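Side-chain contacts in uncharacterized protein (Leptospirillum rubarum, PDB 3OMD), which is of unknown function but belongs, as a small, mainly helical protein, to the DUF5069 family: residues K112-Y115 / F116-V119; S89-P92 / K93-E96; N99-Y102 / E103-P107. One frame throughout, in Å; residues are numbered along the deposited sequence.

Contact 1: K112-Y115 / F116-V119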
ATOM      1  N   LYS A 112       3.961  18.219   9.133  1.00 14.85           N
ATOM      2  CA  LYS A 112       3.911  16.763   8.960  1.00 14.48           C
ATOM      3  C   LYS A 112       5.211  16.119   9.474  1.00 14.37           C
ATOM      4  O   LYS A 112       5.206  14.968   9.943  1.00 14.60           O
ATOM      5  CB  LYS A 112       3.703  16.410   7.486  1.00 14.73           C
ATOM      6  CG  LYS A 112       2.297  16.666   7.001  1.00 18.02           C
ATOM      7  CD  LYS A 112       2.063  16.144   5.605  1.00 26.05           C
ATOM      8  CE  LYS A 112       0.661  16.446   5.090  1.00 30.51           C
ATOM      9  NZ  LYS A 112       0.634  16.147   3.615  1.00 32.30           N
ATOM     10  N   TRP A 113       6.331  16.845   9.374  1.00 14.54           N
ATOM     11  CA  TRP A 113       7.595  16.346   9.910  1.00 14.44           C
ATOM     12  C   TRP A 113       7.517  16.144  11.428  1.00 16.16           C
ATOM     13  O   TRP A 113       8.031  15.150  11.939  1.00 16.42           O
ATOM     14  CB  TRP A 113       8.713  17.325   9.561  1.00 16.30           C
ATOM     15  CG  TRP A 113      10.087  16.966   9.944  1.00 16.96           C
ATOM     16  CD1 TRP A 113      10.695  15.736   9.876  1.00 18.41           C
ATOM     17  CD2 TRP A 113      11.092  17.896  10.355  1.00 19.02           C
ATOM     18  NE1 TRP A 113      12.018  15.855  10.246  1.00 21.54           N
ATOM     19  CE2 TRP A 113      12.287  17.165  10.544  1.00 18.70           C
ATOM     20  CE3 TRP A 113      11.096  19.283  10.595  1.00 19.62           C
ATOM     21  CZ2 TRP A 113      13.481  17.780  10.987  1.00 22.57           C
ATOM     22  CZ3 TRP A 113      12.274  19.883  11.030  1.00 21.34           C
ATOM     23  CH2 TRP A 113      13.454  19.128  11.214  1.00 21.01           C
ATOM     24  N   ASP A 114       6.879  17.086  12.127  1.00 15.59           N
ATOM     25  CA  ASP A 114       6.650  16.930  13.583  1.00 16.64           C
ATOM     26  C   ASP A 114       5.817  15.685  13.883  1.00 16.58           C
ATOM     27  O   ASP A 114       6.142  14.907  14.794  1.00 17.07           O
ATOM     28  CB  ASP A 114       5.985  18.179  14.168  1.00 17.07           C
ATOM     29  CG  ASP A 114       6.889  19.391  14.161  1.00 21.44           C
ATOM     30  OD1 ASP A 114       8.130  19.245  14.027  1.00 23.58           O
ATOM     31  OD2 ASP A 114       6.322  20.516  14.267  1.00 24.75           O
ATOM     32  N   TYR A 115       4.756  15.477  13.107  1.00 15.01           N
ATOM     33  CA  TYR A 115       3.893  14.310  13.296  1.00 14.95           C
ATOM     34  C   TYR A 115       4.682  13.012  13.059  1.00 15.05           C
ATOM     35  O   TYR A 115       4.639  12.079  13.894  1.00 14.47           O
ATOM     36  CB  TYR A 115       2.668  14.427  12.367  1.00 14.86           C
ATOM     37  CG  TYR A 115       1.841  13.184  12.296  1.00 13.94           C
ATOM     38  CD1 TYR A 115       1.431  12.522  13.452  1.00 14.25           C
ATOM     39  CD2 TYR A 115       1.458  12.659  11.048  1.00 16.26           C
ATOM     40  CE1 TYR A 115       0.645  11.359  13.379  1.00 15.41           C
ATOM     41  CE2 TYR A 115       0.663  11.520  10.979  1.00 16.95           C
ATOM     42  CZ  TYR A 115       0.280  10.867  12.141  1.00 16.77           C
ATOM     43  OH  TYR A 115      -0.489   9.721  12.056  1.00 18.95           O
ATOM     44  N   PHE A 116       5.386  12.952  11.917  1.00 15.12           N
ATOM     45  CA  PHE A 116       6.179  11.747  11.578  1.00 14.17           C
ATOM     46  C   PHE A 116       7.118  11.394  12.730  1.00 15.80           C
ATOM     47  O   PHE A 116       7.189  10.234  13.181  1.00 15.97           O
ATOM     48  CB  PHE A 116       7.003  12.056  10.315  1.00 13.77           C
ATOM     49  CG  PHE A 116       7.871  10.918   9.840  1.00 14.10           C
ATOM     50  CD1 PHE A 116       7.438  10.105   8.787  1.00 14.51           C
ATOM     51  CD2 PHE A 116       9.080  10.650  10.441  1.00 16.78           C
ATOM     52  CE1 PHE A 116       8.248   9.033   8.326  1.00 15.49           C
ATOM     53  CE2 PHE A 116       9.892   9.591   9.993  1.00 17.58           C
ATOM     54  CZ  PHE A 116       9.455   8.770   8.939  1.00 16.87           C
ATOM     55  N   ARG A 117       7.815  12.399  13.238  1.00 15.63           N
ATOM     56  CA  ARG A 117       8.787  12.105  14.299  1.00 17.17           C
ATOM     57  C   ARG A 117       8.122  11.683  15.616  1.00 17.34           C
ATOM     58  O   ARG A 117       8.668  10.850  16.334  1.00 18.97           O
ATOM     59  CB  ARG A 117       9.737  13.278  14.498  1.00 18.50           C
ATOM     60  CG  ARG A 117      10.639  13.430  13.243  1.00 20.27           C
ATOM     61  CD  ARG A 117      11.613  14.571  13.451  1.00 23.50           C
ATOM     62  NE  ARG A 117      10.878  15.821  13.499  1.00 23.90           N
ATOM     63  CZ  ARG A 117      11.409  16.997  13.835  1.00 25.93           C
ATOM     64  NH1 ARG A 117      12.702  17.087  14.157  1.00 26.51           N
ATOM     65  NH2 ARG A 117      10.645  18.086  13.835  1.00 26.10           N
ATOM     66  N   SER A 118       6.942  12.223  15.901  0.50 16.87           N
ATOM     67  CA  SER A 118       6.191  11.814  17.088  0.50 17.91           C
ATOM     68  C   SER A 118       5.761  10.344  16.995  0.50 18.26           C
ATOM     69  O   SER A 118       5.802   9.609  17.992  0.50 19.19           O
ATOM     70  CB  SER A 118       4.983  12.708  17.256  0.50 17.98           C
ATOM     71  OG  SER A 118       4.323  12.377  18.448  0.50 17.64           O
ATOM     72  N   VAL A 119       5.328   9.919  15.807  1.00 17.49           N
ATOM     73  CA  VAL A 119       4.961   8.505  15.605  1.00 17.52           C
ATOM     74  C   VAL A 119       6.196   7.636  15.758  1.00 18.86           C
ATOM     75  O   VAL A 119       6.190   6.649  16.500  1.00 19.47           O
ATOM     76  CB  VAL A 119       4.343   8.278  14.208  1.00 16.80           C
ATOM     77  CG1 VAL A 119       4.080   6.777  13.991  1.00 17.41           C
ATOM     78  CG2 VAL A 119       3.028   9.043  14.122  1.00 18.62           C
TER

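Contact 2: S89-P92 / K93-E96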
ATOM      1  N   SER A  89       1.293   0.054 -16.320  1.00 14.77           N
ATOM      2  CA  SER A  89       1.797  -0.999 -15.403  1.00 14.26           C
ATOM      3  C   SER A  89       2.577  -2.108 -16.142  1.00 14.11           C
ATOM      4  O   SER A  89       3.277  -2.908 -15.493  1.00 15.09           O
ATOM      5  CB  SER A  89       0.641  -1.655 -14.633  1.00 14.14           C
ATOM      6  OG  SER A  89      -0.120  -2.536 -15.472  1.00 15.38           O
ATOM      7  N   LYS A  90       2.433  -2.160 -17.471  1.00 16.31           N
ATOM      8  CA  LYS A  90       3.151  -3.151 -18.298  1.00 16.06           C
ATOM      9  C   LYS A  90       4.531  -2.659 -18.751  1.00 15.92           C
ATOM     10  O   LYS A  90       5.237  -3.389 -19.483  1.00 18.07           O
ATOM     11  CB  LYS A  90       2.347  -3.516 -19.547  1.00 18.15           C
ATOM     12  CG  LYS A  90       0.997  -4.138 -19.272  1.00 20.03           C
ATOM     13  CD  LYS A  90       0.408  -4.512 -20.673  1.00 25.67           C
ATOM     14  CE  LYS A  90      -1.042  -4.515 -20.761  1.00 26.97           C
ATOM     15  NZ  LYS A  90      -1.323  -4.827 -22.182  1.00 28.51           N
ATOM     16  N   ASN A  91       4.914  -1.455 -18.304  1.00 15.61           N
ATOM     17  CA  ASN A  91       6.203  -0.877 -18.648  1.00 17.02           C
ATOM     18  C   ASN A  91       7.126  -0.892 -17.431  1.00 16.54           C
ATOM     19  O   ASN A  91       6.900  -0.133 -16.484  1.00 15.71           O
ATOM     20  CB  ASN A  91       5.989   0.569 -19.150  1.00 17.65           C
ATOM     21  CG  ASN A  91       7.267   1.224 -19.638  1.00 23.56           C
ATOM     22  OD1 ASN A  91       8.262   1.294 -18.917  1.00 29.04           O
ATOM     23  ND2 ASN A  91       7.230   1.747 -20.865  1.00 28.98           N
ATOM     24  N   PRO A  92       8.145  -1.767 -17.441  1.00 16.64           N
ATOM     25  CA  PRO A  92       8.905  -1.883 -16.189  1.00 16.45           C
ATOM     26  C   PRO A  92       9.594  -0.592 -15.756  1.00 16.07           C
ATOM     27  O   PRO A  92       9.741  -0.367 -14.542  1.00 16.39           O
ATOM     28  CB  PRO A  92       9.922  -2.976 -16.480  1.00 17.81           C
ATOM     29  CG  PRO A  92       9.281  -3.795 -17.557  1.00 19.44           C
ATOM     30  CD  PRO A  92       8.482  -2.842 -18.399  1.00 18.85           C
ATOM     31  N   LYS A  93      10.020   0.254 -16.695  1.00 17.38           N
ATOM     32  CA  LYS A  93      10.628   1.530 -16.280  1.00 17.76           C
ATOM     33  C   LYS A  93       9.623   2.471 -15.621  1.00 17.53           C
ATOM     34  O   LYS A  93       9.964   3.263 -14.729  1.00 16.53           O
ATOM     35  CB  LYS A  93      11.283   2.225 -17.466  1.00 19.76           C
ATOM     36  CG  LYS A  93      12.503   1.464 -17.955  1.00 25.29           C
ATOM     37  CD  LYS A  93      13.194   2.230 -19.082  1.00 33.98           C
ATOM     38  CE  LYS A  93      14.614   1.668 -19.323  1.00 39.08           C
ATOM     39  NZ  LYS A  93      14.582   0.285 -19.890  1.00 42.64           N
ATOM     40  N   GLU A  94       8.372   2.392 -16.054  1.00 15.73           N
ATOM     41  CA  GLU A  94       7.344   3.177 -15.378  1.00 14.84           C
ATOM     42  C   GLU A  94       7.048   2.650 -13.987  1.00 14.36           C
ATOM     43  O   GLU A  94       6.870   3.447 -13.045  1.00 14.33           O
ATOM     44  CB  GLU A  94       6.044   3.217 -16.192  1.00 15.24           C
ATOM     45  CG  GLU A  94       6.169   4.015 -17.510  1.00 17.71           C
ATOM     46  CD  GLU A  94       6.643   5.422 -17.226  1.00 16.53           C
ATOM     47  OE1 GLU A  94       5.934   6.164 -16.504  1.00 17.86           O
ATOM     48  OE2 GLU A  94       7.710   5.814 -17.734  1.00 20.45           O
ATOM     49  N   VAL A  95       6.986   1.324 -13.833  1.00 13.53           N
ATOM     50  CA  VAL A  95       6.814   0.745 -12.487  1.00 12.84           C
ATOM     51  C   VAL A  95       7.983   1.168 -11.582  1.00 12.78           C
ATOM     52  O   VAL A  95       7.770   1.529 -10.408  1.00 13.07           O
ATOM     53  CB  VAL A  95       6.659  -0.778 -12.612  1.00 12.69           C
ATOM     54  CG1 VAL A  95       6.666  -1.411 -11.255  1.00 14.35           C
ATOM     55  CG2 VAL A  95       5.335  -1.136 -13.325  1.00 13.97           C
ATOM     56  N   GLU A  96       9.203   1.127 -12.121  0.50 13.82           N
ATOM     57  CA  GLU A  96      10.387   1.517 -11.352  0.50 14.31           C
ATOM     58  C   GLU A  96      10.286   3.000 -10.989  0.50 14.16           C
ATOM     59  O   GLU A  96      10.624   3.389  -9.877  0.50 14.09           O
ATOM     60  CB  GLU A  96      11.648   1.163 -12.159  0.50 16.76           C
ATOM     61  CG  GLU A  96      12.052  -0.314 -12.001  0.50 20.21           C
ATOM     62  CD  GLU A  96      12.662  -1.024 -13.237  0.50 28.18           C
ATOM     63  OE1 GLU A  96      13.583  -0.498 -13.878  0.50 30.44           O
ATOM     64  OE2 GLU A  96      12.229  -2.165 -13.542  0.50 31.45           O
TER

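Contact 3: N99-Y102 / E103-P107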
ATOM      1  N   ASN A  99       7.896   3.276  -8.061  1.00 11.69           N
ATOM      2  CA  ASN A  99       8.542   2.783  -6.840  1.00 11.19           C
ATOM      3  C   ASN A  99       9.516   3.781  -6.280  1.00 11.06           C
ATOM      4  O   ASN A  99       9.617   3.943  -5.055  1.00 12.10           O
ATOM      5  CB  ASN A  99       9.325   1.505  -7.121  1.00 11.94           C
ATOM      6  CG  ASN A  99       8.431   0.288  -7.408  1.00 11.49           C
ATOM      7  OD1 ASN A  99       7.199   0.285  -7.224  1.00 11.80           O
ATOM      8  ND2 ASN A  99       9.086  -0.781  -7.877  1.00 14.06           N
ATOM      9  N   ARG A 100      10.303   4.415  -7.157  1.00 12.41           N
ATOM     10  CA  ARG A 100      11.340   5.328  -6.650  1.00 12.47           C
ATOM     11  C   ARG A 100      10.675   6.519  -5.952  1.00 13.64           C
ATOM     12  O   ARG A 100      11.111   6.932  -4.858  1.00 14.65           O
ATOM     13  CB  ARG A 100      12.224   5.796  -7.822  1.00 14.26           C
ATOM     14  CG  ARG A 100      13.225   6.864  -7.449  1.00 19.08           C
ATOM     15  CD  ARG A 100      13.790   7.520  -8.730  1.00 23.28           C
ATOM     16  NE  ARG A 100      14.723   8.604  -8.402  1.00 26.58           N
ATOM     17  CZ  ARG A 100      15.381   9.345  -9.295  1.00 26.90           C
ATOM     18  NH1 ARG A 100      15.247   9.124 -10.608  1.00 28.39           N
ATOM     19  NH2 ARG A 100      16.222  10.276  -8.870  1.00 26.59           N
ATOM     20  N   GLU A 101       9.600   7.041  -6.549  1.00 12.64           N
ATOM     21  CA  GLU A 101       8.923   8.177  -5.921  1.00 13.25           C
ATOM     22  C   GLU A 101       8.223   7.744  -4.622  1.00 12.20           C
ATOM     23  O   GLU A 101       8.308   8.424  -3.604  1.00 13.76           O
ATOM     24  CB  GLU A 101       7.947   8.846  -6.905  1.00 13.75           C
ATOM     25  CG  GLU A 101       7.285  10.062  -6.284  1.00 16.27           C
ATOM     26  CD  GLU A 101       6.516  10.937  -7.245  1.00 20.28           C
ATOM     27  OE1 GLU A 101       6.475  10.661  -8.449  1.00 20.42           O
ATOM     28  OE2 GLU A 101       5.968  11.954  -6.767  1.00 23.91           O
ATOM     29  N   TYR A 102       7.539   6.601  -4.660  1.00 11.49           N
ATOM     30  CA  TYR A 102       6.814   6.071  -3.500  1.00 11.30           C
ATOM     31  C   TYR A 102       7.753   5.859  -2.324  1.00 11.78           C
ATOM     32  O   TYR A 102       7.444   6.268  -1.193  1.00 12.51           O
ATOM     33  CB  TYR A 102       6.232   4.751  -3.959  1.00 11.50           C
ATOM     34  CG  TYR A 102       5.465   3.923  -2.964  1.00 11.35           C
ATOM     35  CD1 TYR A 102       4.115   4.224  -2.653  1.00 12.19           C
ATOM     36  CD2 TYR A 102       6.025   2.780  -2.394  1.00 12.61           C
ATOM     37  CE1 TYR A 102       3.362   3.388  -1.782  1.00 12.63           C
ATOM     38  CE2 TYR A 102       5.302   1.953  -1.524  1.00 13.01           C
ATOM     39  CZ  TYR A 102       3.989   2.263  -1.239  1.00 12.28           C
ATOM     40  OH  TYR A 102       3.294   1.434  -0.423  1.00 13.41           O
ATOM     41  N   GLU A 103       8.896   5.231  -2.594  1.00 11.87           N
ATOM     42  CA  GLU A 103       9.862   4.939  -1.508  1.00 12.17           C
ATOM     43  C   GLU A 103      10.564   6.217  -1.012  1.00 12.07           C
ATOM     44  O   GLU A 103      11.135   6.214   0.080  1.00 14.65           O
ATOM     45  CB  GLU A 103      10.887   3.917  -1.983  1.00 13.06           C
ATOM     46  CG  GLU A 103      10.240   2.552  -2.203  1.00 13.76           C
ATOM     47  CD  GLU A 103      11.165   1.531  -2.771  1.00 17.55           C
ATOM     48  OE1 GLU A 103      12.420   1.667  -2.613  1.00 24.76           O
ATOM     49  OE2 GLU A 103      10.666   0.575  -3.394  1.00 15.23           O
ATOM     50  N   SER A 104      10.527   7.295  -1.804  0.50 13.52           N
ATOM     51  CA  SER A 104      11.151   8.551  -1.383  0.50 13.78           C
ATOM     52  C   SER A 104      10.217   9.428  -0.570  0.50 14.02           C
ATOM     53  O   SER A 104      10.671  10.403   0.032  0.50 14.62           O
ATOM     54  CB  SER A 104      11.605   9.364  -2.602  0.50 14.78           C
ATOM     55  OG  SER A 104      10.504   9.992  -3.237  0.50 13.43           O
ATOM     56  N   ARG A 105       8.918   9.113  -0.564  1.00 14.07           N
ATOM     57  CA  ARG A 105       7.926  10.017   0.068  1.00 14.82           C
ATOM     58  C   ARG A 105       8.248  10.264   1.527  1.00 14.54           C
ATOM     59  O   ARG A 105       8.364   9.328   2.314  1.00 14.31           O
ATOM     60  CB  ARG A 105       6.503   9.465  -0.081  1.00 16.03           C
ATOM     61  CG  ARG A 105       5.988   9.583  -1.493  1.00 19.79           C
ATOM     62  CD  ARG A 105       4.605   8.911  -1.706  1.00 27.15           C
ATOM     63  NE  ARG A 105       4.159   9.034  -3.119  1.00 30.81           N
ATOM     64  CZ  ARG A 105       3.470  10.063  -3.602  1.00 34.23           C
ATOM     65  NH1 ARG A 105       3.125  11.060  -2.791  1.00 38.08           N
ATOM     66  NH2 ARG A 105       3.125  10.103  -4.891  1.00 31.91           N
ATOM     67  N   SER A 106       8.360  11.542   1.875  0.50 14.18           N
ATOM     68  CA  SER A 106       8.724  11.960   3.220  0.50 14.05           C
ATOM     69  C   SER A 106       7.753  13.058   3.639  0.50 14.28           C
ATOM     70  O   SER A 106       7.021  13.574   2.798  0.50 14.46           O
ATOM     71  CB  SER A 106      10.181  12.414   3.244  0.50 15.36           C
ATOM     72  OG  SER A 106      11.032  11.380   2.769  0.50 13.80           O
ATOM     73  N   PRO A 107       7.718  13.392   4.940  1.00 14.30           N
ATOM     74  CA  PRO A 107       6.740  14.409   5.379  1.00 14.53           C
ATOM     75  C   PRO A 107       6.914  15.701   4.582  1.00 13.93           C
ATOM     76  O   PRO A 107       8.028  16.253   4.468  1.00 16.08           O
ATOM     77  CB  PRO A 107       7.083  14.627   6.866  1.00 15.57           C
ATOM     78  CG  PRO A 107       7.949  13.500   7.263  1.00 16.97           C
ATOM     79  CD  PRO A 107       8.351  12.711   6.087  1.00 16.10           C
TER
HETATM   80  O   HOH W   1       7.774   6.677   1.673  1.00 13.86           O

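Contact 1: K112-Y115 / F116-V119
On the surface of helix 110-123, Arg117 folds back over Trp113 and Asp114, four and three residues earlier, in a cation-pi stack joined to a salt bridge. The Arg117 guanidinium lies flat on one face of the indole, the planes 2° apart. Its CZ sits 3.5 Å from the centre of the six-membered ring of Trp113. NH1 comes over CZ2, and NH2 over the CE3 side. The Arg117 chain gets there by a bend at chi3 (-67°), which turns the group back along the helix. NE of Arg117 also makes a weak bond, 3.3 Å long, to Trp113 O. That carbonyl already accepts Arg117 N at 3.0 Å in the ordinary helical bond.

Asp114 reaches the guanidinium at its edge, near its plane. OD1 lies 2.8 Å from Arg117 NH2, and the two flat groups are nearly coplanar. The salt bridge rests on this one oxygen, and its N-H...O angle of 130° makes the hydrogen bond weak. Further round the helix, Tyr115 CE1 meets Val119 CG2 at 3.4 Å, the ring set obliquely to the methyl.

Behind the helix, Phe116 packs on Pro107 and meets Trp133 of helix 133-140 edge-to-face. Val119 touches Leu136 of the same helix.

The guanidinium is thus held by its face and its edge, with the weak NE bond besides. The indole holds it flat, and Asp114 probably limits how it can turn within its plane. The carboxylate probably balances much of the positive charge laid on the ring.

Contact 2: S89-P92 / K93-E96
Asn91 turns its CG away from its own backbone N (chi1 -175°), and this brings OD1 over the first turn of helix 92-104, where Glu94 N waits. Glu94 keeps CG beside its backbone N (chi1 -68°), next to the Asn91 amide; the bend at chi2 then turns the carboxylate off. Asn91 is the N-cap. Its OD1 accepts Glu94 N at 3.1 Å, with an N-H...O angle of 151°. Glu94 N approaches OD1 from above the amide plane. Glu94 CG packs on Asn91 CG at 3.7 Å, and the amide and carboxylate planes are close to perpendicular. The polar end of Glu94 is used elsewhere: OE1 pairs with Arg88 in a salt bridge. Pro92 follows the cap, at a position where the helix needs no N-H donor. The helical bonds then begin, with Val95 N giving to Asn91 O at 3.0 Å and Glu96 N giving to Pro92 O at 2.9 Å. An alanine in place of Asn91 would probably leave Glu94 N without its capping acceptor and weaken the hold on the first turn.

On the inner side, Val95 CG2 touches Ser89 O at 3.5 Å. Ser89 bonds through OG to Ser86 O and packs on Val82 and His83 of helix 75-85. Ser89 and Val95 both touch Phe58, so the start of helix 92-104 rests on helix 50-58, while the loop before it packs on helix 75-85.

Contact 3: N99-Y102 / E103-P107
Arg105 turns back over Glu101 and Tyr102, and its side chain can be followed atom by atom. CB lies 3.5 Å from Tyr102 O. CG moves across to Glu101 O, at 3.3 Å; it is placed there by a chi1 of -73°, which keeps it beside the Arg105 backbone N. From CG to NE the chain is extended. CD passes within 4.0 Å of Tyr102 CA, and NE stays at the same distance from that atom, which meets the edge of the guanidinium. At the tip, NH2 stands 3.9 Å from Glu101 OE2. This is a long salt bridge. The carboxylate and guanidinium planes are almost parallel, but OE2 stands off to one side of the guanidinium plane, where no N-H is aimed, so only the opposite charges attract.

These residues form the C-terminal turn of helix 92-104 and the start of the loop that leads on to helix 110-123. Asn99 O still takes Glu103 N in a regular helical bond. One residue on, Ser104 N makes only weak bonds, to Arg100 O and Glu101 O. In one of the two conformers of Ser104, OG donates to Glu101 O at 2.7 Å. Arg105 N bonds to Tyr102 O at 3.3 Å, coming from above the carbonyl plane. A water donates to Tyr102 O and to Arg105 O and so bridges the turn.

Asn99 and Tyr102, both buried, are held from beyond the turn. Tyr102 OH bonds to His25, and Asn99 to Gly22 and Asp24. Glu103 OE2 forms a salt bridge with Arg19. Arg105 also packs on Leu50 and Ala53 of helix 50-58, and its backbone bonds to that of Trp133.

In the fold
The three contacts follow one another in the chain. Contact 2 caps the start of helix 92-104 and contact 3 lies at its other end, their centres 16 Å apart. Only two residues separate them in sequence, yet they do not touch. From contact 3 the chain runs on to contact 1 on helix 110-123, again about 16 Å away between centres. Here the two do meet: Pro107 CB packs 3.4 Å from Trp113 N, and Pro107 CG 3.5 Å from Phe116 CB. Contacts 1 and 2 are remote, with centres 32 Å and nearest atoms about 19 Å apart. With the function unknown, none of the three can be tied to an active site or ligand.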